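PDB 5Y1F: NAD dependent epimerase/dehydratase family from uncultured archaeon MedDCM-OCT-S05-C57, which probably catalyses the NAD+-dependent oxidation of L-threonine at its C3 hydroxyl, working as a monomer with the dinucleotide held on a Rossmann-type fold. Local coordinates for residues Asn254-Ser259 with Ile295-Ala300; Ala232-Leu237 with Trp304-Lys309. All coordinates share one frame; numbering follows the deposited sequence.

The two contacts illustrate how the C-terminal part of an extended-SDR chain is tied onto the Rossmann-type core. Contact 1 is the more buried: a loop connecting two strands, 254-259, meets the turn into helix 298-304 through one amide, one carboxylate, their backbone partners and two waters. Contact 2 lies partly at the surface, where the loop after that same helix packs on helix 229-241 with two indoles, an alanine and an arginine. Their centres are 11 Å apart, and Trp306 bridges them, its NE1 bonding to Ser256 O and its backbone N probably to Ala300 O. Side-chain-to-backbone hydrogen bonds and bridging waters mark the first; aromatic packing and an arginine mark the second.

Contact 1 of 2, residues Asn254-Ser259 with Ile295-Ala300; sequences NLSSMS and INDDDA
The backbone N-H of Ser256 is bonded to Asp297 OD1, with N and OD1 2.8 Å apart. The bond is bent, 136° at the hydrogen, and the donor stands above the carboxylate plane. The carboxylate gets there because CG lies between the backbone N and the carbonyl carbon of Asp297 (chi1 64°), which turns the group across the passing chain, its CB lying 3.6 Å from Leu255 CA. Its other oxygen, OD2, forms a salt bridge with Arg301, so the two oxygens divide their work between a neighbouring backbone and a charge one turn further on. That pairing would be expected to stabilise the ionised acid.

A second bond runs in the same sense, but here the side chain belongs to the donor and the backbone to the acceptor. Asn254 donates through ND2 to the carbonyl oxygen of Asn296 at 3.0 Å; it is nearly straight and lies in the plane of the amide, although ND2 sits above the carbonyl plane of its acceptor. OD1 of the same amide accepts from Arg182, so both ends are held and the rotation of the group is fixed. Ile295 crosses the Asn254 side chain at about a right angle, bringing its CG2 methyl to 3.5 Å from Asn254 CB.

Two waters extend the bonding. One donates to Asn254 O and accepts from Ala300 N in the first turn of helix 298-304; another accepts from Ile295 N and lies 2.6 Å from Ser256 OG. Leu255 points its CB away from 295-300, yet CD1 returns to within 4.0 Å of Ala300 CB. In this NAD-dependent epimerase/dehydratase fold, the loop joining strand 253-254, paired in parallel with strand 178-187, to strand 258-261 thus packs against the N-terminal end of a helix.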
loop_
_atom_site.group_PDB
_atom_site.type_symbol
_atom_site.label_atom_id
_atom_site.label_comp_id
_atom_site.label_asym_id
_atom_site.label_seq_id
_atom_site.Cartn_x
_atom_site.Cartn_y
_atom_site.Cartn_z
ATOM N N ASN A 254 -8.358 -9.334 -2.041
ATOM C CA ASN A 254 -7.393 -9.872 -1.098
ATOM C C ASN A 254 -6.116 -10.227 -1.814
ATOM O O ASN A 254 -6.138 -10.638 -2.983
ATOM C CB ASN A 254 -7.933 -11.149 -0.452
ATOM C CG ASN A 254 -8.897 -10.909 0.679
ATOM O OD1 ASN A 254 -9.292 -9.766 0.991
ATOM N ND2 ASN A 254 -9.337 -12.002 1.317
ATOM N N LEU A 255 -4.982 -10.123 -1.134
ATOM C CA LEU A 255 -3.671 -10.382 -1.729
ATOM C C LEU A 255 -2.735 -10.872 -0.655
ATOM O O LEU A 255 -2.598 -10.226 0.392
ATOM C CB LEU A 255 -3.118 -9.134 -2.393
ATOM C CG LEU A 255 -2.028 -9.446 -3.432
ATOM C CD1 LEU A 255 -2.639 -9.913 -4.748
ATOM C CD2 LEU A 255 -1.083 -8.260 -3.645
ATOM N N SER A 256 -2.054 -11.986 -0.919
ATOM C CA SER A 256 -1.238 -12.673 0.051
ATOM C C SER A 256 0.175 -12.952 -0.438
ATOM O O SER A 256 0.425 -13.171 -1.636
ATOM C CB SER A 256 -1.890 -13.974 0.423
ATOM O OG SER A 256 -1.257 -14.710 1.446
ATOM N N SER A 257 1.099 -13.012 0.517
ATOM C CA SER A 257 2.403 -13.590 0.283
ATOM C C SER A 257 2.846 -14.356 1.528
ATOM O O SER A 257 2.894 -15.605 1.490
ATOM C CB SER A 257 3.407 -12.544 -0.133
ATOM O OG SER A 257 4.685 -13.177 -0.256
ATOM N N MET A 258 3.225 -13.657 2.581
ATOM C CA MET A 258 3.844 -14.258 3.774
ATOM C C MET A 258 3.028 -13.954 5.011
ATOM O O MET A 258 2.257 -12.988 5.043
ATOM C CB MET A 258 5.238 -13.667 4.007
ATOM C CG MET A 258 6.249 -13.990 2.931
ATOM S SD MET A 258 7.783 -13.069 3.067
ATOM C CE MET A 258 7.225 -11.524 2.386
ATOM N N SER A 259 3.238 -14.738 6.052
ATOM C CA SER A 259 2.700 -14.477 7.370
ATOM C C SER A 259 3.707 -15.016 8.351
ATOM O O SER A 259 4.124 -16.179 8.165
ATOM C CB SER A 259 1.380 -15.237 7.512
ATOM O OG SER A 259 0.340 -14.599 6.811
ATOM N N ILE A 295 -4.289 -14.312 4.912
ATOM C CA ILE A 295 -5.332 -13.885 4.004
ATOM C C ILE A 295 -5.540 -14.919 2.900
ATOM O O ILE A 295 -4.591 -15.311 2.250
ATOM C CB ILE A 295 -4.907 -12.567 3.319
ATOM C CG1 ILE A 295 -4.695 -11.430 4.330
ATOM C CG2 ILE A 295 -5.883 -12.148 2.239
ATOM C CD1 ILE A 295 -5.944 -11.121 5.125
ATOM N N ASN A 296 -6.799 -15.228 2.586
ATOM C CA ASN A 296 -7.120 -16.107 1.412
ATOM C C ASN A 296 -7.291 -15.200 0.197
ATOM O O ASN A 296 -8.316 -14.512 0.066
ATOM C CB ASN A 296 -8.382 -16.932 1.671
ATOM C CG ASN A 296 -8.587 -18.024 0.654
ATOM O OD1 ASN A 296 -9.202 -19.106 0.986
ATOM N ND2 ASN A 296 -8.077 -17.843 -0.496
ATOM N N ASP A 297 -6.330 -15.257 -0.722
ATOM C CA ASP A 297 -6.350 -14.487 -1.953
ATOM C C ASP A 297 -6.631 -15.331 -3.180
ATOM O O ASP A 297 -6.182 -15.023 -4.264
ATOM C CB ASP A 297 -5.067 -13.708 -2.124
ATOM C CG ASP A 297 -3.850 -14.590 -2.273
ATOM O OD1 ASP A 297 -2.786 -14.058 -2.683
ATOM O OD2 ASP A 297 -3.952 -15.799 -1.998
ATOM N N ASP A 298 -7.428 -16.386 -3.021
ATOM C CA ASP A 298 -7.740 -17.228 -4.158
ATOM C C ASP A 298 -8.324 -16.469 -5.329
ATOM O O ASP A 298 -8.023 -16.782 -6.478
ATOM C CB ASP A 298 -8.692 -18.365 -3.812
ATOM C CG ASP A 298 -8.797 -19.391 -4.940
ATOM O OD1 ASP A 298 -7.766 -19.942 -5.335
ATOM O OD2 ASP A 298 -9.861 -19.498 -5.571
ATOM N N ASP A 299 -9.138 -15.454 -5.079
ATOM C CA ASP A 299 -9.765 -14.764 -6.192
ATOM C C ASP A 299 -8.762 -14.025 -7.039
ATOM O O ASP A 299 -8.888 -13.999 -8.264
ATOM C CB ASP A 299 -10.863 -13.826 -5.714
ATOM C CG ASP A 299 -11.990 -14.598 -5.113
ATOM O OD1 ASP A 299 -12.602 -15.405 -5.842
ATOM O OD2 ASP A 299 -12.246 -14.451 -3.901
ATOM N N ALA A 300 -7.736 -13.416 -6.438
ATOM C CA ALA A 300 -6.661 -12.792 -7.228
ATOM C C ALA A 300 -5.896 -13.855 -8.043
ATOM O O ALA A 300 -5.489 -13.627 -9.191
ATOM C CB ALA A 300 -5.706 -12.023 -6.314
HETATM O O HOH W 1 -8.363 -12.267 -3.760
HETATM O O HOH W 2 -1.495 -14.412 4.035
#

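Contact 2 of 2, residues Ala232-Leu237 with Trp304-Lys309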
loop_
_atom_site.group_PDB
_atom_site.type_symbol
_atom_site.label_atom_id
_atom_site.label_comp_id
_atom_site.label_asym_id
_atom_site.label_seq_id
_atom_site.Cartn_x
_atom_site.Cartn_y
_atom_site.Cartn_z
ATOM N N ALA A 232 4.293 -6.485 -4.352
ATOM C CA ALA A 232 3.158 -5.623 -4.335
ATOM C C ALA A 232 3.051 -4.756 -5.597
ATOM O O ALA A 232 1.958 -4.515 -6.100
ATOM C CB ALA A 232 3.145 -4.781 -3.081
ATOM N N ILE A 233 4.185 -4.262 -6.061
ATOM C CA ILE A 233 4.205 -3.432 -7.289
ATOM C C ILE A 233 3.824 -4.257 -8.508
ATOM O O ILE A 233 2.965 -3.851 -9.333
ATOM C CB ILE A 233 5.581 -2.806 -7.470
ATOM C CG1 ILE A 233 5.895 -1.864 -6.307
ATOM C CG2 ILE A 233 5.695 -2.123 -8.858
ATOM C CD1 ILE A 233 5.097 -0.606 -6.223
ATOM N N ARG A 234 4.354 -5.475 -8.596
ATOM C CA ARG A 234 4.005 -6.340 -9.709
ATOM C C ARG A 234 2.526 -6.673 -9.669
ATOM O O ARG A 234 1.859 -6.680 -10.714
ATOM C CB ARG A 234 4.857 -7.586 -9.684
ATOM C CG ARG A 234 4.612 -8.480 -10.884
ATOM C CD ARG A 234 5.602 -9.624 -10.975
ATOM N NE ARG A 234 5.743 -10.413 -9.752
ATOM C CZ ARG A 234 4.893 -11.322 -9.321
ATOM N NH1 ARG A 234 3.895 -11.758 -10.105
ATOM N NH2 ARG A 234 5.033 -11.800 -8.108
ATOM N N ALA A 235 1.975 -6.966 -8.496
ATOM C CA ALA A 235 0.585 -7.271 -8.357
ATOM C C ALA A 235 -0.263 -6.124 -8.865
ATOM O O ALA A 235 -1.275 -6.325 -9.568
ATOM C CB ALA A 235 0.230 -7.575 -6.898
ATOM N N THR A 236 0.136 -4.915 -8.524
ATOM C CA THR A 236 -0.597 -3.714 -8.885
ATOM C C THR A 236 -0.663 -3.581 -10.414
ATOM O O THR A 236 -1.726 -3.330 -10.999
ATOM C CB THR A 236 0.076 -2.499 -8.248
ATOM O OG1 THR A 236 0.042 -2.660 -6.801
ATOM C CG2 THR A 236 -0.638 -1.224 -8.603
ATOM N N LEU A 237 0.494 -3.741 -11.063
ATOM C CA LEU A 237 0.564 -3.656 -12.523
ATOM C C LEU A 237 -0.167 -4.786 -13.204
ATOM O O LEU A 237 -0.865 -4.549 -14.214
ATOM C CB LEU A 237 2.020 -3.623 -12.981
ATOM C CG LEU A 237 2.785 -2.383 -12.552
ATOM C CD1 LEU A 237 4.190 -2.429 -13.146
ATOM C CD2 LEU A 237 2.092 -1.075 -12.884
ATOM N N TRP A 304 -6.766 -13.205 -12.119
ATOM C CA TRP A 304 -5.733 -12.511 -12.845
ATOM C C TRP A 304 -4.339 -13.043 -12.623
ATOM O O TRP A 304 -3.342 -12.394 -12.898
ATOM C CB TRP A 304 -5.846 -10.994 -12.640
ATOM C CG TRP A 304 -5.923 -10.476 -11.226
ATOM C CD1 TRP A 304 -7.028 -10.277 -10.492
ATOM C CD2 TRP A 304 -4.824 -10.072 -10.407
ATOM N NE1 TRP A 304 -6.703 -9.786 -9.245
ATOM C CE2 TRP A 304 -5.358 -9.685 -9.170
ATOM C CE3 TRP A 304 -3.446 -10.051 -10.581
ATOM C CZ2 TRP A 304 -4.568 -9.153 -8.166
ATOM C CZ3 TRP A 304 -2.658 -9.579 -9.550
ATOM C CH2 TRP A 304 -3.218 -9.142 -8.360
ATOM N N GLY A 305 -4.240 -14.296 -12.184
ATOM C CA GLY A 305 -2.965 -14.979 -12.237
ATOM C C GLY A 305 -1.946 -14.583 -11.193
ATOM O O GLY A 305 -0.758 -14.811 -11.348
ATOM N N TRP A 306 -2.422 -14.034 -10.081
ATOM C CA TRP A 306 -1.481 -13.616 -9.027
ATOM C C TRP A 306 -0.698 -14.804 -8.472
ATOM O O TRP A 306 -1.290 -15.839 -8.139
ATOM C CB TRP A 306 -2.232 -12.970 -7.872
ATOM C CG TRP A 306 -1.347 -12.701 -6.683
ATOM C CD1 TRP A 306 -1.534 -13.206 -5.416
ATOM C CD2 TRP A 306 -0.140 -11.930 -6.645
ATOM N NE1 TRP A 306 -0.537 -12.765 -4.614
ATOM C CE2 TRP A 306 0.344 -12.008 -5.340
ATOM C CE3 TRP A 306 0.592 -11.213 -7.603
ATOM C CZ2 TRP A 306 1.548 -11.374 -4.967
ATOM C CZ3 TRP A 306 1.792 -10.622 -7.236
ATOM C CH2 TRP A 306 2.228 -10.701 -5.940
ATOM N N GLU A 307 0.616 -14.630 -8.324
ATOM C CA GLU A 307 1.462 -15.517 -7.540
ATOM C C GLU A 307 2.637 -14.685 -6.989
ATOM O O GLU A 307 3.284 -13.992 -7.783
ATOM C CB GLU A 307 2.038 -16.598 -8.517
ATOM C CG GLU A 307 2.421 -17.912 -7.954
ATOM C CD GLU A 307 2.542 -19.002 -8.998
ATOM O OE1 GLU A 307 2.083 -18.863 -10.155
ATOM O OE2 GLU A 307 3.087 -20.000 -8.583
ATOM N N PRO A 308 2.897 -14.722 -5.697
ATOM C CA PRO A 308 4.046 -14.016 -5.179
ATOM C C PRO A 308 5.355 -14.711 -5.531
ATOM O O PRO A 308 5.377 -15.934 -5.703
ATOM C CB PRO A 308 3.818 -14.023 -3.679
ATOM C CG PRO A 308 3.045 -15.290 -3.440
ATOM C CD PRO A 308 2.178 -15.461 -4.652
ATOM N N LYS A 309 6.437 -13.949 -5.589
ATOM C CA LYS A 309 7.787 -14.446 -5.966
ATOM C C LYS A 309 8.809 -14.300 -4.829
ATOM O O LYS A 309 9.871 -14.912 -4.922
ATOM C CB LYS A 309 8.301 -13.663 -7.217
ATOM C CG LYS A 309 9.358 -14.265 -8.149
ATOM C CD LYS A 309 10.230 -13.203 -8.858
ATOM C CE LYS A 309 9.512 -11.894 -9.233
ATOM N NZ LYS A 309 10.183 -10.548 -9.017
HETATM O O HOH W 3 1.485 -13.235 -10.829
HETATM O O HOH W 4 7.784 -9.738 -7.835
#
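Arg234 and Ala235, adjacent on helix 229-241, receive the loop between helices 298-304 and 312-326; other side chains of their helix, Ile233 and Leu237, lie on helix 30-43 of the Rossmann-type fold. From CB the arginine chain runs out extended, CG anti to the backbone N (chi1 -176°), and bends at chi3 (51°), bringing one guanidinium face onto Trp306 and its edge to Glu307 O. NE, the first polar atom reached, donates to a water 2.9 Å from it. CZ passes above Trp306, whose CZ3 lies under one face of the guanidinium, the two planes being only 10° apart. At the tip, NH2 gives the strong bond to Glu307 O, 2.8 Å long, close to the guanidinium plane and in the carbonyl plane, while NH1 adds a weak one to the same oxygen. Asp231 and Glu238, from the same helix, form salt bridges with NH2 and NH1 respectively, so two acids and a main-chain carbonyl together hold the group's rotation, and the acids would be expected to offset its charge.

The neighbouring residue makes the apolar half of the joint. Ala235 CB sits over the face of the Trp306 six-membered ring, 3.9 Å from its centroid, a CH-pi contact. Trp304 comes in beside it, its ring rim 3.5 Å from Ala235 O at CZ3. Between the tryptophans, Trp306 CB lies against one face of the Trp304 ring. The indole of Trp306 is in turn covered on one face by Pro308, whose backbone N stands 3.6 Å above the ring plane, toward its rim.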